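Local coordinates for protein D-ribulose-5-phosphate 3-epimerase, putative (Plasmodium falciparum, PDB 1TQX) that probably catalyses the interconversion of D-ribulose 5-phosphate and D-xylulose 5-phosphate at a metal-containing active site in a TIM barrel, at residues A[9-14]-A[197-202]; A[36-41]-A[68-73]; A[121-126]-A[147-152]; A[143-148]-A[177-182]. All blocks are in the same frame, centred on the assembly; numbering follows the deposited sequence.

Interaction 1 of 4, residues A[9-14]-A[197-202]. With SO4 (sulfate ion), chain C.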
loop_
_atom_site.group_PDB
_atom_site.type_symbol
_atom_site.label_atom_id
_atom_site.label_comp_id
_atom_site.label_asym_id
_atom_site.label_seq_id
_atom_site.Cartn_x
_atom_site.Cartn_y
_atom_site.Cartn_z
ATOM N N ALA A 9 -0.809 8.107 -1.090
ATOM C CA ALA A 9 -1.196 7.487 0.175
ATOM C C ALA A 9 -0.087 7.577 1.222
ATOM O O ALA A 9 0.770 6.700 1.306
ATOM C CB ALA A 9 -1.576 6.025 -0.065
ATOM N N PRO A 10 -0.100 8.642 2.042
ATOM C CA PRO A 10 0.910 8.840 3.088
ATOM C C PRO A 10 0.917 7.660 4.061
ATOM O O PRO A 10 -0.140 7.200 4.498
ATOM C CB PRO A 10 0.461 10.137 3.765
ATOM C CG PRO A 10 -0.267 10.878 2.652
ATOM C CD PRO A 10 -1.058 9.763 2.012
ATOM N N SER A 11 2.106 7.173 4.397
ATOM C CA SER A 11 2.237 6.045 5.317
ATOM C C SER A 11 2.398 6.562 6.745
ATOM O O SER A 11 3.435 7.127 7.085
ATOM C CB SER A 11 3.449 5.192 4.927
ATOM O OG SER A 11 3.539 4.048 5.759
ATOM N N VAL A 12 1.375 6.354 7.576
ATOM C CA VAL A 12 1.378 6.833 8.963
ATOM C C VAL A 12 2.475 6.275 9.865
ATOM O O VAL A 12 2.713 6.796 10.952
ATOM C CB VAL A 12 0.009 6.574 9.660
ATOM C CG1 VAL A 12 -1.092 7.304 8.917
ATOM C CG2 VAL A 12 -0.288 5.076 9.719
ATOM N N LEU A 13 3.132 5.212 9.419
ATOM C CA LEU A 13 4.210 4.599 10.189
ATOM C C LEU A 13 5.301 5.642 10.439
ATOM O O LEU A 13 5.982 5.616 11.468
ATOM C CB LEU A 13 4.797 3.418 9.404
ATOM C CG LEU A 13 5.821 2.505 10.082
ATOM C CD1 LEU A 13 5.117 1.554 11.039
ATOM C CD2 LEU A 13 6.568 1.708 9.016
ATOM N N ALA A 14 5.452 6.564 9.490
ATOM C CA ALA A 14 6.462 7.617 9.572
ATOM C C ALA A 14 6.024 8.876 10.329
ATOM O O ALA A 14 6.800 9.818 10.474
ATOM C CB ALA A 14 6.918 7.997 8.164
ATOM N N ILE A 197 -0.275 4.532 -7.751
ATOM C CA ILE A 197 -0.556 4.764 -6.341
ATOM C C ILE A 197 0.792 4.856 -5.638
ATOM O O ILE A 197 1.615 3.948 -5.729
ATOM C CB ILE A 197 -1.395 3.627 -5.728
ATOM C CG1 ILE A 197 -2.694 3.457 -6.529
ATOM C CG2 ILE A 197 -1.719 3.957 -4.270
ATOM C CD1 ILE A 197 -3.625 2.408 -5.970
ATOM N N ILE A 198 1.008 5.956 -4.929
ATOM C CA ILE A 198 2.283 6.188 -4.265
ATOM C C ILE A 198 2.219 6.201 -2.748
ATOM O O ILE A 198 1.552 7.052 -2.159
ATOM C CB ILE A 198 2.874 7.537 -4.720
ATOM C CG1 ILE A 198 2.889 7.606 -6.253
ATOM C CG2 ILE A 198 4.268 7.731 -4.113
ATOM C CD1 ILE A 198 3.714 6.527 -6.929
ATOM N N VAL A 199 2.920 5.269 -2.115
ATOM C CA VAL A 199 2.962 5.238 -0.658
ATOM C C VAL A 199 4.253 5.937 -0.245
ATOM O O VAL A 199 5.344 5.524 -0.642
ATOM C CB VAL A 199 2.977 3.790 -0.116
ATOM C CG1 VAL A 199 3.213 3.802 1.393
ATOM C CG2 VAL A 199 1.657 3.105 -0.438
ATOM N N ALA A 200 4.134 6.992 0.550
ATOM C CA ALA A 200 5.311 7.734 0.987
ATOM C C ALA A 200 5.210 8.030 2.472
ATOM O O ALA A 200 4.180 8.502 2.950
ATOM C CB ALA A 200 5.428 9.044 0.197
ATOM N N GLY A 201 6.285 7.755 3.200
ATOM C CA GLY A 201 6.279 8.009 4.626
ATOM C C GLY A 201 7.149 9.191 4.997
ATOM O O GLY A 201 6.667 10.315 5.152
ATOM N N THR A 202 8.441 8.928 5.129
ATOM C CA THR A 202 9.408 9.948 5.496
ATOM C C THR A 202 9.343 11.224 4.659
ATOM O O THR A 202 9.334 12.331 5.207
ATOM C CB THR A 202 10.842 9.394 5.401
ATOM O OG1 THR A 202 10.948 8.198 6.185
ATOM C CG2 THR A 202 11.841 10.418 5.915
HETATM S S SO4 C . 9.399 5.292 3.567
HETATM O O1 SO4 C . 8.018 5.578 3.136
HETATM O O2 SO4 C . 9.653 3.843 3.479
HETATM O O3 SO4 C . 10.340 5.981 2.676
HETATM O O4 SO4 C . 9.594 5.765 4.954
#
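Residues 9-10 and 197-200 run parallel at the seam where the first and last strands of the TIM barrel meet. Two backbone bonds of normal length hold it: Ala-9 N gives its hydrogen to Ile-198 O at 2.8 Å in a nearly straight line (170°), and Ser-11 N reaches Ala-200 O at 2.9 Å. Between them Ala-200 N makes only a weak bond to Ala-9 O, and that oxygen also receives the CA-H of Val-199 at 3.3 Å. Val-199 turns CG1 anti to its backbone N (chi1 172°), which lays this methyl against CB of Ser-11 at 3.8 Å. Farther on, the CB of Ala-14 rests on the backbone of Gly-201, 3.4 Å from its C atom. Gly-201, at the N-cap of the following helix, lets the Ala-14 methyl and the sulfate both come close to the backbone. Thr-202 OG1 donates to sulfate O4 at 3.0 Å, while the bonds from the two backbone N atoms of Gly-201 and Thr-202 are weak. The ion probably comes from the crystallisation liquor, yet it lies where Gly-201 and Thr-202 are predicted to bind substrate, consistent with a phosphate pocket. Ser-11, also a predicted substrate residue, has its hydroxyl near Asp-38 and not at the sulfate. Strand 175-179 flanks 197-200 on its other edge, strand 34-40 pairs with residues 10-12 through His-36, and helix 20-29 packs on Pro-10 and Val-12.

Interaction 2 of 4, residues A[36-41]-A[68-73]; sequences HLDVMD and DVHLMV. With ZN (zinc ion), chain D.
Asp-68 opens the contact by receiving ND1-H of His-36 on OD2 at 2.6 Å. The oxygen lies in the plane of the imidazole, but the nitrogen approaches from above the carboxylate plane. Because the same OD2 also takes a bond from Gln-177, the carboxylate is a second-shell group that fixes the rotation of His-36 and would probably polarise its ring; NE2, across the ring, binds zinc at 2.2 Å. Backbone bonds then alternate along the parallel pair, from Leu-37 N to Asp-68 O, His-70 N to Leu-37 O, Val-39 N to His-70 O and Met-72 N to Val-39 O. Val-69 turns to the outer face, where its CG1 meets Val-39 CG2 at 3.6 Å. His-70 points inward with CG anti to the backbone N (chi1 -179°), bringing ND1 to zinc at 2.3 Å; its NE2 is held by His-92. Asp-38 OD1 binds the zinc at 2.1 Å, and Asp-179 OD1 completes the four ligands. Leu-71 sends CD2 to the CB of Val-39. Met-72, bent at chi3, lies alongside Met-40, with its CG above one face of the His-70 ring, toward the rim, and the two CE atoms tightly packed at 3.4 Å. Val-73 closes the segment, its CG1 against Val-39 CG1 at 3.9 Å. The two strands belong to one beta-alpha-beta unit: helix 52-58 packs through Ile-55 on Leu-37, Val-39 and Val-69, strand 88-92 borders the far edge of 66-72, and Leu-143 of strand 141-145 reaches both histidines from across the barrel.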
loop_
_atom_site.group_PDB
_atom_site.type_symbol
_atom_site.label_atom_id
_atom_site.label_comp_id
_atom_site.label_asym_id
_atom_site.label_seq_id
_atom_site.Cartn_x
_atom_site.Cartn_y
_atom_site.Cartn_z
ATOM N N HIS A 36 -2.296 5.250 4.234
ATOM C CA HIS A 36 -1.690 3.921 4.228
ATOM C C HIS A 36 -1.354 3.450 5.636
ATOM O O HIS A 36 -0.507 4.041 6.317
ATOM C CB HIS A 36 -0.426 3.946 3.367
ATOM C CG HIS A 36 0.080 2.589 2.998
ATOM N ND1 HIS A 36 -0.539 1.798 2.052
ATOM C CD2 HIS A 36 1.141 1.879 3.445
ATOM C CE1 HIS A 36 0.120 0.661 1.932
ATOM N NE2 HIS A 36 1.144 0.685 2.766
ATOM N N LEU A 37 -2.000 2.366 6.056
ATOM C CA LEU A 37 -1.830 1.824 7.400
ATOM C C LEU A 37 -1.059 0.504 7.437
ATOM O O LEU A 37 -1.596 -0.548 7.086
ATOM C CB LEU A 37 -3.220 1.636 8.031
ATOM C CG LEU A 37 -4.091 2.898 7.968
ATOM C CD1 LEU A 37 -5.577 2.560 8.111
ATOM C CD2 LEU A 37 -3.636 3.855 9.065
ATOM N N ASP A 38 0.198 0.566 7.869
ATOM C CA ASP A 38 1.048 -0.624 7.955
ATOM C C ASP A 38 0.874 -1.420 9.245
ATOM O O ASP A 38 1.195 -0.934 10.326
ATOM C CB ASP A 38 2.528 -0.235 7.821
ATOM C CG ASP A 38 2.889 0.205 6.419
ATOM O OD1 ASP A 38 2.477 -0.472 5.464
ATOM O OD2 ASP A 38 3.601 1.216 6.267
ATOM N N VAL A 39 0.389 -2.651 9.109
ATOM C CA VAL A 39 0.179 -3.550 10.245
ATOM C C VAL A 39 1.290 -4.604 10.227
ATOM O O VAL A 39 1.424 -5.349 9.258
ATOM C CB VAL A 39 -1.194 -4.247 10.140
ATOM C CG1 VAL A 39 -1.431 -5.146 11.354
ATOM C CG2 VAL A 39 -2.301 -3.186 10.040
ATOM N N MET A 40 2.088 -4.650 11.293
ATOM C CA MET A 40 3.212 -5.587 11.412
ATOM C C MET A 40 3.066 -6.367 12.723
ATOM O O MET A 40 2.740 -5.779 13.757
ATOM C CB MET A 40 4.528 -4.801 11.393
ATOM C CG MET A 40 4.659 -3.888 10.183
ATOM S SD MET A 40 6.067 -2.798 10.350
ATOM C CE MET A 40 6.093 -2.003 8.729
ATOM N N ASP A 41 3.317 -7.677 12.680
ATOM C CA ASP A 41 3.126 -8.525 13.862
ATOM C C ASP A 41 4.359 -9.132 14.520
ATOM O O ASP A 41 4.242 -10.108 15.262
ATOM C CB ASP A 41 2.155 -9.665 13.515
ATOM C CG ASP A 41 2.735 -10.647 12.501
ATOM O OD1 ASP A 41 3.856 -10.408 11.999
ATOM O OD2 ASP A 41 2.068 -11.666 12.207
ATOM N N ASP A 68 -6.390 2.312 3.539
ATOM C CA ASP A 68 -5.595 1.322 2.826
ATOM C C ASP A 68 -4.689 0.585 3.823
ATOM O O ASP A 68 -3.661 1.105 4.263
ATOM C CB ASP A 68 -4.797 2.052 1.740
ATOM C CG ASP A 68 -3.838 1.159 1.004
ATOM O OD1 ASP A 68 -4.188 -0.004 0.703
ATOM O OD2 ASP A 68 -2.728 1.647 0.697
ATOM N N VAL A 69 -5.087 -0.636 4.168
ATOM C CA VAL A 69 -4.358 -1.442 5.147
ATOM C C VAL A 69 -3.407 -2.462 4.536
ATOM O O VAL A 69 -3.824 -3.358 3.800
ATOM C CB VAL A 69 -5.341 -2.189 6.093
ATOM C CG1 VAL A 69 -4.567 -2.833 7.236
ATOM C CG2 VAL A 69 -6.390 -1.215 6.638
ATOM N N HIS A 70 -2.123 -2.321 4.854
ATOM C CA HIS A 70 -1.099 -3.231 4.356
ATOM C C HIS A 70 -0.806 -4.227 5.473
ATOM O O HIS A 70 -0.179 -3.882 6.473
ATOM C CB HIS A 70 0.172 -2.450 3.994
ATOM C CG HIS A 70 1.278 -3.302 3.452
ATOM N ND1 HIS A 70 2.510 -2.784 3.107
ATOM C CD2 HIS A 70 1.350 -4.633 3.213
ATOM C CE1 HIS A 70 3.291 -3.760 2.681
ATOM N NE2 HIS A 70 2.612 -4.891 2.735
ATOM N N LEU A 71 -1.262 -5.461 5.294
ATOM C CA LEU A 71 -1.076 -6.508 6.289
ATOM C C LEU A 71 0.243 -7.262 6.150
ATOM O O LEU A 71 0.332 -8.240 5.416
ATOM C CB LEU A 71 -2.242 -7.502 6.215
ATOM C CG LEU A 71 -3.631 -6.895 6.465
ATOM C CD1 LEU A 71 -4.722 -7.868 6.016
ATOM C CD2 LEU A 71 -3.774 -6.556 7.942
ATOM N N MET A 72 1.275 -6.789 6.842
ATOM C CA MET A 72 2.570 -7.467 6.824
ATOM C C MET A 72 2.520 -8.376 8.044
ATOM O O MET A 72 3.235 -8.171 9.025
ATOM C CB MET A 72 3.715 -6.460 6.956
ATOM C CG MET A 72 3.954 -5.657 5.687
ATOM S SD MET A 72 5.175 -4.334 5.868
ATOM C CE MET A 72 4.107 -2.934 6.165
ATOM N N VAL A 73 1.656 -9.383 7.967
ATOM C CA VAL A 73 1.448 -10.305 9.073
ATOM C C VAL A 73 1.253 -11.739 8.612
ATOM O O VAL A 73 0.992 -11.998 7.437
ATOM C CB VAL A 73 0.172 -9.936 9.853
ATOM C CG1 VAL A 73 0.256 -8.502 10.373
ATOM C CG2 VAL A 73 -1.049 -10.096 8.935
HETATM ZN ZN ZN D . 2.912 -0.538 3.386
#

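Interaction 3 of 4, residues A[121-126]-A[147-152]; sequences IKPKTD and VEPGFG
Pro-123 and Glu-148 lie where two irregular loops come nearest, their CA atoms 6.4 Å apart, with residues 122-125 folded into a type I beta turn closed by Thr-125 N to Lys-122 O at 2.9 Å. The side chains that meet are two prolines and the aliphatic part of a lysine. Pro-123 and Pro-149 approach tip to tip, CD to CD at 4.0 Å. On the same ring of Pro-123, CG sits against the carbonyl oxygen of Val-147 at 3.4 Å, so the pyrrolidine meets both a ring and a peptide group. Lys-122 crosses Pro-149 at about a right angle. Its CG stands anti to the carbonyl carbon (chi1 -61°), which carries the chain to the proline, and CD, at the bend of chi3, touches Pro-149 CG at 3.5 Å. Contacts outside the pair steady each loop: Glu-94 bonds to Lys-122 N and Thr-125 OG1, Lys-163 NZ to the carbonyls of Pro-123 and Thr-125, and Gln-154 NE2 to those of Glu-148 and Phe-151. Beyond the touching residues the second loop leads into the predicted substrate-binding run, which starts at Gly-150 and continues through Gly-153. Lys-124 NZ and Glu-148 OE1 remain 6.4 Å apart, which is too far for a salt bridge. The chemistry is therefore mainly van der Waals: rigid rings and methylene groups fit the two loops together by shape, at the surface, without relying on directional bonds between them.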
loop_
_atom_site.group_PDB
_atom_site.type_symbol
_atom_site.label_atom_id
_atom_site.label_comp_id
_atom_site.label_asym_id
_atom_site.label_seq_id
_atom_site.Cartn_x
_atom_site.Cartn_y
_atom_site.Cartn_z
ATOM N N ILE A 121 4.187 -8.196 -2.889
ATOM C CA ILE A 121 5.348 -9.055 -3.090
ATOM C C ILE A 121 6.602 -8.317 -2.625
ATOM O O ILE A 121 6.767 -7.125 -2.892
ATOM C CB ILE A 121 5.545 -9.459 -4.581
ATOM C CG1 ILE A 121 5.419 -8.228 -5.482
ATOM C CG2 ILE A 121 4.568 -10.561 -4.961
ATOM C CD1 ILE A 121 5.694 -8.511 -6.951
ATOM N N LYS A 122 7.476 -9.033 -1.925
ATOM C CA LYS A 122 8.717 -8.460 -1.428
ATOM C C LYS A 122 9.757 -8.389 -2.556
ATOM O O LYS A 122 9.600 -9.026 -3.599
ATOM C CB LYS A 122 9.229 -9.288 -0.244
ATOM C CG LYS A 122 8.243 -9.308 0.926
ATOM C CD LYS A 122 8.854 -9.819 2.227
ATOM C CE LYS A 122 9.140 -11.308 2.190
ATOM N NZ LYS A 122 9.742 -11.795 3.473
ATOM N N PRO A 123 10.829 -7.608 -2.360
ATOM C CA PRO A 123 11.884 -7.452 -3.367
ATOM C C PRO A 123 12.372 -8.718 -4.071
ATOM O O PRO A 123 12.495 -8.738 -5.293
ATOM C CB PRO A 123 12.995 -6.759 -2.587
ATOM C CG PRO A 123 12.216 -5.885 -1.636
ATOM C CD PRO A 123 11.147 -6.831 -1.145
ATOM N N LYS A 124 12.645 -9.770 -3.308
ATOM C CA LYS A 124 13.145 -11.011 -3.891
ATOM C C LYS A 124 12.106 -11.926 -4.536
ATOM O O LYS A 124 12.466 -12.962 -5.091
ATOM C CB LYS A 124 13.922 -11.806 -2.834
ATOM C CG LYS A 124 15.081 -11.038 -2.214
ATOM C CD LYS A 124 15.776 -11.868 -1.146
ATOM C CE LYS A 124 16.854 -11.068 -0.437
ATOM N NZ LYS A 124 17.493 -11.860 0.646
ATOM N N THR A 125 10.829 -11.555 -4.479
ATOM C CA THR A 125 9.777 -12.388 -5.070
ATOM C C THR A 125 9.495 -12.032 -6.533
ATOM O O THR A 125 9.280 -10.870 -6.872
ATOM C CB THR A 125 8.470 -12.275 -4.260
ATOM O OG1 THR A 125 8.737 -12.589 -2.890
ATOM C CG2 THR A 125 7.424 -13.249 -4.789
ATOM N N ASP A 126 9.492 -13.050 -7.388
ATOM C CA ASP A 126 9.256 -12.899 -8.826
ATOM C C ASP A 126 7.810 -12.501 -9.142
ATOM O O ASP A 126 6.880 -13.229 -8.804
ATOM C CB ASP A 126 9.600 -14.226 -9.515
ATOM C CG ASP A 126 9.379 -14.195 -11.017
ATOM O OD1 ASP A 126 9.570 -15.251 -11.656
ATOM O OD2 ASP A 126 9.019 -13.129 -11.562
ATOM N N VAL A 147 11.450 -1.712 -1.204
ATOM C CA VAL A 147 12.393 -1.813 -0.103
ATOM C C VAL A 147 12.053 -3.075 0.694
ATOM O O VAL A 147 10.954 -3.611 0.560
ATOM C CB VAL A 147 12.307 -0.580 0.829
ATOM C CG1 VAL A 147 11.107 -0.697 1.774
ATOM C CG2 VAL A 147 13.583 -0.448 1.604
ATOM N N GLU A 148 13.000 -3.564 1.494
ATOM C CA GLU A 148 12.765 -4.747 2.325
ATOM C C GLU A 148 11.781 -4.292 3.411
ATOM O O GLU A 148 12.116 -3.467 4.258
ATOM C CB GLU A 148 14.086 -5.212 2.949
ATOM C CG GLU A 148 15.162 -5.562 1.920
ATOM C CD GLU A 148 16.581 -5.475 2.468
ATOM O OE1 GLU A 148 16.896 -6.178 3.456
ATOM O OE2 GLU A 148 17.388 -4.700 1.906
ATOM N N PRO A 149 10.555 -4.837 3.407
ATOM C CA PRO A 149 9.533 -4.458 4.391
ATOM C C PRO A 149 9.869 -4.632 5.866
ATOM O O PRO A 149 10.559 -5.572 6.255
ATOM C CB PRO A 149 8.324 -5.291 3.967
ATOM C CG PRO A 149 8.952 -6.527 3.427
ATOM C CD PRO A 149 10.101 -5.984 2.599
ATOM N N GLY A 150 9.354 -3.716 6.682
ATOM C CA GLY A 150 9.587 -3.772 8.112
ATOM C C GLY A 150 9.883 -2.410 8.709
ATOM O O GLY A 150 9.446 -2.100 9.820
ATOM N N PHE A 151 10.623 -1.587 7.974
ATOM C CA PHE A 151 10.978 -0.261 8.466
ATOM C C PHE A 151 10.963 0.821 7.399
ATOM O O PHE A 151 11.136 0.549 6.209
ATOM C CB PHE A 151 12.364 -0.292 9.111
ATOM C CG PHE A 151 12.481 -1.253 10.253
ATOM C CD1 PHE A 151 12.838 -2.582 10.032
ATOM C CD2 PHE A 151 12.239 -0.830 11.556
ATOM C CE1 PHE A 151 12.955 -3.475 11.103
ATOM C CE2 PHE A 151 12.352 -1.715 12.629
ATOM C CZ PHE A 151 12.712 -3.039 12.399
ATOM N N GLY A 152 10.756 2.058 7.840
ATOM C CA GLY A 152 10.752 3.178 6.921
ATOM C C GLY A 152 12.152 3.763 6.909
ATOM O O GLY A 152 13.025 3.280 7.632
#

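Interaction 4 of 4, residues A[143-148]-A[177-182]. With ZN (zinc ion), chain D; SO4 (sulfate ion), chain C.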
loop_
_atom_site.group_PDB
_atom_site.type_symbol
_atom_site.label_atom_id
_atom_site.label_comp_id
_atom_site.label_asym_id
_atom_site.label_seq_id
_atom_site.Cartn_x
_atom_site.Cartn_y
_atom_site.Cartn_z
ATOM N N LEU A 143 0.864 -4.372 -4.672
ATOM C CA LEU A 143 1.799 -3.500 -3.973
ATOM C C LEU A 143 3.215 -4.038 -4.164
ATOM O O LEU A 143 3.588 -5.052 -3.572
ATOM C CB LEU A 143 1.442 -3.455 -2.475
ATOM C CG LEU A 143 2.081 -2.410 -1.548
ATOM C CD1 LEU A 143 1.446 -2.533 -0.161
ATOM C CD2 LEU A 143 3.580 -2.610 -1.457
ATOM N N VAL A 144 3.987 -3.362 -5.011
ATOM C CA VAL A 144 5.363 -3.745 -5.291
ATOM C C VAL A 144 6.266 -3.078 -4.254
ATOM O O VAL A 144 6.447 -1.861 -4.280
ATOM C CB VAL A 144 5.798 -3.281 -6.714
ATOM C CG1 VAL A 144 7.277 -3.577 -6.939
ATOM C CG2 VAL A 144 4.951 -3.976 -7.774
ATOM N N MET A 145 6.809 -3.864 -3.327
ATOM C CA MET A 145 7.703 -3.308 -2.315
ATOM C C MET A 145 8.972 -2.851 -3.021
ATOM O O MET A 145 9.565 -3.613 -3.789
ATOM C CB MET A 145 8.080 -4.357 -1.263
ATOM C CG MET A 145 6.962 -4.770 -0.314
ATOM S SD MET A 145 6.255 -3.386 0.617
ATOM C CE MET A 145 7.670 -2.773 1.509
ATOM N N THR A 146 9.382 -1.612 -2.770
ATOM C CA THR A 146 10.605 -1.095 -3.378
ATOM C C THR A 146 11.707 -1.040 -2.323
ATOM O O THR A 146 12.755 -0.418 -2.519
ATOM C CB THR A 146 10.383 0.294 -4.012
ATOM O OG1 THR A 146 9.656 1.135 -3.109
ATOM C CG2 THR A 146 9.601 0.154 -5.318
ATOM N N VAL A 147 11.450 -1.712 -1.204
ATOM C CA VAL A 147 12.393 -1.813 -0.103
ATOM C C VAL A 147 12.053 -3.075 0.694
ATOM O O VAL A 147 10.954 -3.611 0.560
ATOM C CB VAL A 147 12.307 -0.580 0.829
ATOM C CG1 VAL A 147 11.107 -0.697 1.774
ATOM C CG2 VAL A 147 13.583 -0.448 1.604
ATOM N N GLU A 148 13.000 -3.564 1.494
ATOM C CA GLU A 148 12.765 -4.747 2.325
ATOM C C GLU A 148 11.781 -4.292 3.411
ATOM O O GLU A 148 12.116 -3.467 4.258
ATOM C CB GLU A 148 14.086 -5.212 2.949
ATOM C CG GLU A 148 15.162 -5.562 1.920
ATOM C CD GLU A 148 16.581 -5.475 2.468
ATOM O OE1 GLU A 148 16.896 -6.178 3.456
ATOM O OE2 GLU A 148 17.388 -4.700 1.906
ATOM N N GLN A 177 0.839 -0.138 -6.953
ATOM C CA GLN A 177 1.288 0.651 -5.818
ATOM C C GLN A 177 2.761 0.373 -5.503
ATOM O O GLN A 177 3.215 -0.768 -5.582
ATOM C CB GLN A 177 0.388 0.298 -4.619
ATOM C CG GLN A 177 0.599 1.104 -3.359
ATOM C CD GLN A 177 -0.422 0.750 -2.290
ATOM O OE1 GLN A 177 -0.671 -0.428 -2.029
ATOM N NE2 GLN A 177 -1.013 1.765 -1.664
ATOM N N VAL A 178 3.511 1.422 -5.177
ATOM C CA VAL A 178 4.925 1.270 -4.838
ATOM C C VAL A 178 5.071 1.737 -3.406
ATOM O O VAL A 178 4.419 2.692 -2.988
ATOM C CB VAL A 178 5.849 2.074 -5.788
ATOM C CG1 VAL A 178 5.880 1.389 -7.147
ATOM C CG2 VAL A 178 5.361 3.507 -5.926
ATOM N N ASP A 179 5.945 1.076 -2.659
ATOM C CA ASP A 179 6.081 1.373 -1.241
ATOM C C ASP A 179 7.504 1.123 -0.749
ATOM O O ASP A 179 7.998 -0.001 -0.812
ATOM C CB ASP A 179 5.060 0.474 -0.530
ATOM C CG ASP A 179 5.049 0.620 0.976
ATOM O OD1 ASP A 179 4.203 -0.081 1.580
ATOM O OD2 ASP A 179 5.841 1.396 1.554
ATOM N N GLY A 180 8.156 2.177 -0.263
ATOM C CA GLY A 180 9.519 2.047 0.225
ATOM C C GLY A 180 10.486 3.023 -0.422
ATOM O O GLY A 180 10.929 2.820 -1.553
ATOM N N GLY A 181 10.798 4.096 0.293
ATOM C CA GLY A 181 11.728 5.087 -0.219
ATOM C C GLY A 181 11.196 6.024 -1.290
ATOM O O GLY A 181 11.979 6.586 -2.057
ATOM N N LEU A 182 9.880 6.200 -1.358
ATOM C CA LEU A 182 9.305 7.095 -2.355
ATOM C C LEU A 182 9.459 8.561 -1.969
ATOM O O LEU A 182 9.123 8.963 -0.852
ATOM C CB LEU A 182 7.811 6.791 -2.573
ATOM C CG LEU A 182 7.440 5.722 -3.609
ATOM C CD1 LEU A 182 7.961 6.146 -4.988
ATOM C CD2 LEU A 182 8.031 4.379 -3.213
HETATM ZN ZN ZN D . 2.912 -0.538 3.386
HETATM S S SO4 C . 9.399 5.292 3.567
HETATM O O1 SO4 C . 8.018 5.578 3.136
HETATM O O2 SO4 C . 9.653 3.843 3.479
HETATM O O3 SO4 C . 10.340 5.981 2.676
HETATM O O4 SO4 C . 9.594 5.765 4.954
#
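Hydrogen bonds join Thr-146 to the end of the neighbouring strand at two points. Its N donates to Asp-179 O at 2.9 Å, from above the carbonyl plane, and OG1 donates to Gly-180 O at 2.6 Å; chi1 of 46° sets this hydroxyl between the backbone N and carbonyl carbon, facing the turn. Earlier in the parallel pair, Val-144 N bonds to Gln-177 O at 2.8 Å, whereas Asp-179 N to Val-144 O is weak. Van der Waals contact comes from Leu-143, whose CD2 meets Asp-179 CB at 3.5 Å while its CG lies by Gln-177 OE1; the amide NE2 of that glutamine is bonded to Asp-68. Met-145, bent at chi2 and chi3, runs beside Asp-179, and Val-147 CG1 fits against Gly-180 CA at 3.5 Å, a close approach made at a residue without a side chain. In metal binding, the extended Asp-179 (chi1 179°) brings OD1 to zinc at 2.3 Å, beside His-36, Asp-38 and His-70. Gly-181 N makes weak bonds to the sulfate. The two strands belong to one beta-alpha-beta unit, and Asp-179, the predicted proton donor, stands at the C-terminal end of its strand, where TIM barrels carry their active sites.

How the interactions relate
Interactions 1, 2 and 4 lie in one eight-stranded parallel barrel, their centres 10 to 13 Å apart, and interaction 3 joins two loops at the end of it, its centre about 7 Å from that of interaction 4. Interaction 1 pairs the first and last strands, so the other three are nested within the chain it closes; interaction 2 comes before 3 and 4, and these two share Val-147 and Glu-148. Interactions 2 and 4 supply three ligands and one ligand of the same zinc, while 1 and 4 both touch the sulfate. The example illustrates how a barrel gathers residues distant in sequence around one site: metal, probable phosphate pocket and the loop of residues 147-152 meet at the strand ends.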